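Local coordinates for protein polysaccharide deacetylase (Ammonifex degensii, PDB 4WCJ) that probably removes N-acetyl groups from poly-beta-1,6-N-acetyl-D-glucosamine as a zinc-dependent family 4 carbohydrate esterase, at residues C152-W164 with L197-G209. Sequence-based numbering, arbitrary orientation.
Sequences CVVGLHTYDLHYW and LGLKTRYFAYPYG. With ZN (zinc ion), chain B.
The ring of Tyr208 lies between two other rings. Trp164 turns the edge of its six-membered ring to one face, with planes at 65° and CE3 3.7 Å from Tyr208 CG. His162 turns its edge to the opposite face, offset, at 60°. Pro207 lies against both zinc-binding histidines. Its CB sits over a face of His162, 3.4 Å from CD2, and its CG over a face of His157. These CH-pi contacts help hold the two imidazoles in place, alongside their bonds to the zinc ion. At the edge of His157, ND1 gives a hydrogen bond of 2.8 Å to Ala205 O. The acceptor is close to the ring plane, but ND1 stands above the carbonyl plane. This bond uses the proton on ND1 and leaves NE2 to the zinc ion. With CG anti to the backbone N (chi1 -159°), the ring swings back toward Ala205 and Pro207 although CB points away. Leu156 O lies over the ring of Phe204 and accepts from Ala205 N. Leu156 N donates to Tyr203 O at 3.0 Å, so a single parallel bridge pairs Leu156 with Phe204. Farther back, a water bridges Val154 O and Tyr203 N where the strands diverge. Leu197 CD1 packs on Val154 CB at 3.7 Å. A second water joins Tyr208 OH to His162 ND1, the latter bond weak. His157 NE2 (2.1 Å) and His162 NE2 (2.2 Å) bind the zinc ion with two waters, and Asp99 completes the site. This Asp-His-His site, with Asp99 at the end of strand 91-99 and both histidines in the loop after strand 152-156, is characteristic of the deacetylase barrel of family 4 carbohydrate esterases.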
loop_
_atom_site.group_PDB
_atom_site.type_symbol
_atom_site.label_atom_id
_atom_site.label_comp_id
_atom_site.label_asym_id
_atom_site.label_seq_id
_atom_site.Cartn_x
_atom_site.Cartn_y
_atom_site.Cartn_z
ATOM N N CYS A 152 0.817 -3.802 -11.666
ATOM C CA CYS A 152 1.511 -3.457 -10.426
ATOM C C CYS A 152 2.227 -2.122 -10.549
ATOM O O CYS A 152 3.047 -1.925 -11.448
ATOM C CB CYS A 152 2.526 -4.547 -10.052
ATOM S SG CYS A 152 3.454 -4.223 -8.495
ATOM N N VAL A 153 1.918 -1.211 -9.632
ATOM C CA VAL A 153 2.660 0.034 -9.488
ATOM C C VAL A 153 3.397 -0.054 -8.150
ATOM O O VAL A 153 2.793 -0.406 -7.139
ATOM C CB VAL A 153 1.742 1.276 -9.516
ATOM C CG1 VAL A 153 2.554 2.565 -9.312
ATOM C CG2 VAL A 153 0.964 1.334 -10.830
ATOM N N VAL A 154 4.696 0.215 -8.156
ATOM C CA VAL A 154 5.468 0.146 -6.922
ATOM C C VAL A 154 5.596 1.514 -6.234
ATOM O O VAL A 154 5.936 2.518 -6.873
ATOM C CB VAL A 154 6.878 -0.415 -7.177
ATOM C CG1 VAL A 154 7.676 -0.482 -5.879
ATOM C CG2 VAL A 154 6.781 -1.793 -7.813
ATOM N N GLY A 155 5.336 1.525 -4.920
ATOM C CA GLY A 155 5.536 2.711 -4.107
ATOM C C GLY A 155 6.626 2.438 -3.087
ATOM O O GLY A 155 7.135 1.323 -3.005
ATOM N N LEU A 156 6.996 3.462 -2.321
ATOM C CA LEU A 156 8.079 3.323 -1.345
ATOM C C LEU A 156 7.540 3.164 0.087
ATOM O O LEU A 156 6.595 3.842 0.487
ATOM C CB LEU A 156 9.023 4.531 -1.438
ATOM C CG LEU A 156 10.288 4.519 -0.565
ATOM C CD1 LEU A 156 11.256 3.416 -0.975
ATOM C CD2 LEU A 156 10.979 5.882 -0.605
ATOM N N HIS A 157 8.168 2.261 0.837
ATOM C CA HIS A 157 7.803 1.918 2.211
ATOM C C HIS A 157 9.071 2.113 3.052
ATOM O O HIS A 157 9.461 1.243 3.817
ATOM C CB HIS A 157 7.286 0.468 2.265
ATOM C CG HIS A 157 6.437 0.132 3.459
ATOM N ND1 HIS A 157 5.520 1.004 4.007
ATOM C CD2 HIS A 157 6.338 -1.014 4.180
ATOM C CE1 HIS A 157 4.910 0.421 5.023
ATOM N NE2 HIS A 157 5.385 -0.807 5.147
ATOM N N THR A 158 9.687 3.289 2.890
ATOM C CA THR A 158 11.086 3.596 3.267
ATOM C C THR A 158 12.092 2.737 2.499
ATOM O O THR A 158 11.728 1.732 1.878
ATOM C CB THR A 158 11.390 3.442 4.804
ATOM O OG1 THR A 158 11.558 2.058 5.151
ATOM C CG2 THR A 158 10.310 4.077 5.652
ATOM N N TYR A 159 13.357 3.158 2.521
ATOM C CA TYR A 159 14.451 2.314 2.032
ATOM C C TYR A 159 14.818 1.239 3.060
ATOM O O TYR A 159 14.813 0.036 2.764
ATOM C CB TYR A 159 15.696 3.153 1.703
ATOM C CG TYR A 159 16.856 2.321 1.186
ATOM C CD1 TYR A 159 16.938 1.970 -0.156
ATOM C CD2 TYR A 159 17.861 1.880 2.038
ATOM C CE1 TYR A 159 17.988 1.204 -0.629
ATOM C CE2 TYR A 159 18.917 1.113 1.566
ATOM C CZ TYR A 159 18.967 0.779 0.231
ATOM O OH TYR A 159 20.009 0.016 -0.247
ATOM N N ASP A 160 15.162 1.672 4.264
ATOM C CA ASP A 160 15.477 0.727 5.338
ATOM C C ASP A 160 15.261 1.373 6.703
ATOM O O ASP A 160 16.182 1.470 7.525
ATOM C CB ASP A 160 16.912 0.212 5.193
ATOM C CG ASP A 160 17.232 -0.932 6.149
ATOM O OD1 ASP A 160 16.299 -1.659 6.566
ATOM O OD2 ASP A 160 18.423 -1.097 6.484
ATOM N N LEU A 161 14.030 1.808 6.946
ATOM C CA LEU A 161 13.678 2.427 8.218
ATOM C C LEU A 161 12.404 1.811 8.793
ATOM O O LEU A 161 11.695 2.444 9.568
ATOM C CB LEU A 161 13.510 3.948 8.058
ATOM C CG LEU A 161 14.776 4.796 8.179
ATOM C CD1 LEU A 161 14.444 6.281 8.135
ATOM C CD2 LEU A 161 15.530 4.470 9.465
ATOM N N HIS A 162 12.127 0.567 8.416
ATOM C CA HIS A 162 10.947 -0.141 8.899
ATOM C C HIS A 162 11.240 -0.818 10.230
ATOM O O HIS A 162 11.186 -2.052 10.362
ATOM C CB HIS A 162 10.490 -1.168 7.869
ATOM C CG HIS A 162 9.051 -1.559 7.996
ATOM N ND1 HIS A 162 8.532 -2.145 9.127
ATOM C CD2 HIS A 162 8.027 -1.472 7.110
ATOM C CE1 HIS A 162 7.247 -2.397 8.940
ATOM N NE2 HIS A 162 6.915 -1.983 7.735
ATOM N N TYR A 163 11.557 0.002 11.220
ATOM C CA TYR A 163 11.910 -0.491 12.536
ATOM C C TYR A 163 11.116 0.237 13.608
ATOM O O TYR A 163 10.802 1.430 13.471
ATOM C CB TYR A 163 13.411 -0.329 12.781
ATOM C CG TYR A 163 14.273 -1.038 11.760
ATOM C CD1 TYR A 163 14.560 -2.389 11.888
ATOM C CD2 TYR A 163 14.798 -0.356 10.671
ATOM C CE1 TYR A 163 15.349 -3.043 10.960
ATOM C CE2 TYR A 163 15.586 -1.005 9.728
ATOM C CZ TYR A 163 15.857 -2.351 9.882
ATOM O OH TYR A 163 16.641 -3.004 8.958
ATOM N N TRP A 164 10.803 -0.493 14.674
ATOM C CA TRP A 164 10.008 0.018 15.781
ATOM C C TRP A 164 10.843 0.151 17.052
ATOM O O TRP A 164 11.559 -0.776 17.431
ATOM C CB TRP A 164 8.809 -0.904 16.031
ATOM C CG TRP A 164 7.931 -0.456 17.152
ATOM C CD1 TRP A 164 8.022 -0.819 18.465
ATOM C CD2 TRP A 164 6.820 0.438 17.058
ATOM N NE1 TRP A 164 7.038 -0.199 19.196
ATOM C CE2 TRP A 164 6.285 0.578 18.353
ATOM C CE3 TRP A 164 6.228 1.139 16.003
ATOM C CZ2 TRP A 164 5.182 1.389 18.622
ATOM C CZ3 TRP A 164 5.134 1.942 16.271
ATOM C CH2 TRP A 164 4.623 2.061 17.572
ATOM N N LEU A 197 13.445 0.432 -11.651
ATOM C CA LEU A 197 12.188 0.420 -12.394
ATOM C C LEU A 197 12.091 1.511 -13.465
ATOM O O LEU A 197 11.179 1.487 -14.292
ATOM C CB LEU A 197 11.015 0.545 -11.422
ATOM C CG LEU A 197 10.970 -0.485 -10.283
ATOM C CD1 LEU A 197 9.826 -0.155 -9.323
ATOM C CD2 LEU A 197 10.872 -1.940 -10.791
ATOM N N GLY A 198 13.019 2.465 -13.438
ATOM C CA GLY A 198 13.049 3.546 -14.414
ATOM C C GLY A 198 11.879 4.507 -14.297
ATOM O O GLY A 198 11.536 5.197 -15.257
ATOM N N LEU A 199 11.264 4.547 -13.120
ATOM C CA LEU A 199 10.075 5.368 -12.897
ATOM C C LEU A 199 10.236 6.268 -11.681
ATOM O O LEU A 199 10.822 5.867 -10.672
ATOM C CB LEU A 199 8.835 4.485 -12.707
ATOM C CG LEU A 199 8.456 3.509 -13.824
ATOM C CD1 LEU A 199 7.346 2.579 -13.345
ATOM C CD2 LEU A 199 8.030 4.260 -15.076
ATOM N N LYS A 200 9.711 7.488 -11.775
ATOM C CA LYS A 200 9.609 8.348 -10.600
ATOM C C LYS A 200 8.560 7.773 -9.653
ATOM O O LYS A 200 7.510 7.307 -10.086
ATOM C CB LYS A 200 9.248 9.781 -10.999
ATOM N N THR A 201 8.843 7.810 -8.358
ATOM C CA THR A 201 7.954 7.211 -7.366
ATOM C C THR A 201 6.943 8.225 -6.839
ATOM O O THR A 201 7.305 9.137 -6.101
ATOM C CB THR A 201 8.754 6.637 -6.178
ATOM O OG1 THR A 201 9.808 5.806 -6.672
ATOM C CG2 THR A 201 7.849 5.837 -5.240
ATOM N N ARG A 202 5.674 8.060 -7.195
ATOM C CA ARG A 202 4.651 9.016 -6.762
ATOM C C ARG A 202 4.074 8.723 -5.370
ATOM O O ARG A 202 3.544 9.625 -4.700
ATOM C CB ARG A 202 3.509 9.051 -7.782
ATOM C CG ARG A 202 3.915 9.535 -9.162
ATOM C CD ARG A 202 2.724 9.592 -10.119
ATOM N NE ARG A 202 1.876 10.765 -9.913
ATOM C CZ ARG A 202 2.171 11.987 -10.351
ATOM N NH1 ARG A 202 1.336 12.998 -10.136
ATOM N NH2 ARG A 202 3.306 12.205 -11.005
ATOM N N TYR A 203 4.183 7.476 -4.912
ATOM C CA TYR A 203 3.396 7.049 -3.757
ATOM C C TYR A 203 4.223 6.517 -2.596
ATOM O O TYR A 203 5.157 5.743 -2.792
ATOM C CB TYR A 203 2.393 5.986 -4.204
ATOM C CG TYR A 203 1.624 6.421 -5.425
ATOM C CD1 TYR A 203 0.988 7.650 -5.453
ATOM C CD2 TYR A 203 1.556 5.621 -6.558
ATOM C CE1 TYR A 203 0.291 8.077 -6.568
ATOM C CE2 TYR A 203 0.862 6.037 -7.672
ATOM C CZ TYR A 203 0.231 7.265 -7.673
ATOM O OH TYR A 203 -0.460 7.681 -8.801
ATOM N N PHE A 204 3.841 6.908 -1.378
ATOM C CA PHE A 204 4.554 6.492 -0.173
ATOM C C PHE A 204 3.590 5.971 0.889
ATOM O O PHE A 204 2.500 6.519 1.068
ATOM C CB PHE A 204 5.365 7.670 0.396
ATOM C CG PHE A 204 6.246 7.300 1.565
ATOM C CD1 PHE A 204 5.744 7.282 2.864
ATOM C CD2 PHE A 204 7.585 7.014 1.367
ATOM C CE1 PHE A 204 6.555 6.952 3.924
ATOM C CE2 PHE A 204 8.402 6.685 2.434
ATOM C CZ PHE A 204 7.890 6.649 3.706
ATOM N N ALA A 205 4.001 4.917 1.592
ATOM C CA ALA A 205 3.233 4.379 2.722
ATOM C C ALA A 205 4.095 4.348 3.972
ATOM O O ALA A 205 5.204 3.807 3.961
ATOM C CB ALA A 205 2.708 2.987 2.411
ATOM N N TYR A 206 3.583 4.935 5.049
ATOM C CA TYR A 206 4.286 4.932 6.330
ATOM C C TYR A 206 4.289 3.550 6.960
ATOM O O TYR A 206 3.225 2.956 7.142
ATOM C CB TYR A 206 3.637 5.903 7.314
ATOM C CG TYR A 206 3.906 7.377 7.087
ATOM C CD1 TYR A 206 5.197 7.891 7.164
ATOM C CD2 TYR A 206 2.865 8.261 6.838
ATOM C CE1 TYR A 206 5.445 9.238 6.971
ATOM C CE2 TYR A 206 3.107 9.616 6.649
ATOM C CZ TYR A 206 4.398 10.097 6.715
ATOM O OH TYR A 206 4.637 11.445 6.539
ATOM N N PRO A 207 5.477 3.042 7.310
ATOM C CA PRO A 207 5.502 1.847 8.157
ATOM C C PRO A 207 4.812 2.157 9.482
ATOM O O PRO A 207 4.988 3.261 10.020
ATOM C CB PRO A 207 6.994 1.571 8.344
ATOM C CG PRO A 207 7.658 2.265 7.185
ATOM C CD PRO A 207 6.827 3.498 6.948
ATOM N N TYR A 208 4.004 1.207 9.946
ATOM C CA TYR A 208 3.223 1.293 11.188
ATOM C C TYR A 208 2.081 2.305 11.059
ATOM O O TYR A 208 1.305 2.492 11.989
ATOM C CB TYR A 208 4.133 1.604 12.389
ATOM C CG TYR A 208 5.335 0.690 12.434
ATOM C CD1 TYR A 208 5.201 -0.665 12.745
ATOM C CD2 TYR A 208 6.600 1.169 12.125
ATOM C CE1 TYR A 208 6.305 -1.510 12.753
ATOM C CE2 TYR A 208 7.704 0.332 12.140
ATOM C CZ TYR A 208 7.552 -0.996 12.449
ATOM O OH TYR A 208 8.668 -1.790 12.450
ATOM N N GLY A 209 1.964 2.935 9.893
ATOM C CA GLY A 209 0.728 3.596 9.514
ATOM C C GLY A 209 0.582 5.094 9.676
ATOM O O GLY A 209 -0.427 5.656 9.245
HETATM ZN ZN ZN B . 5.145 -2.415 6.538
HETATM O O HOH W 1 4.789 5.076 -6.669
HETATM O O HOH W 2 8.626 -4.509 11.317
HETATM O O HOH W 3 4.527 -4.173 7.785
HETATM O O HOH W 4 2.855 -2.215 6.703
#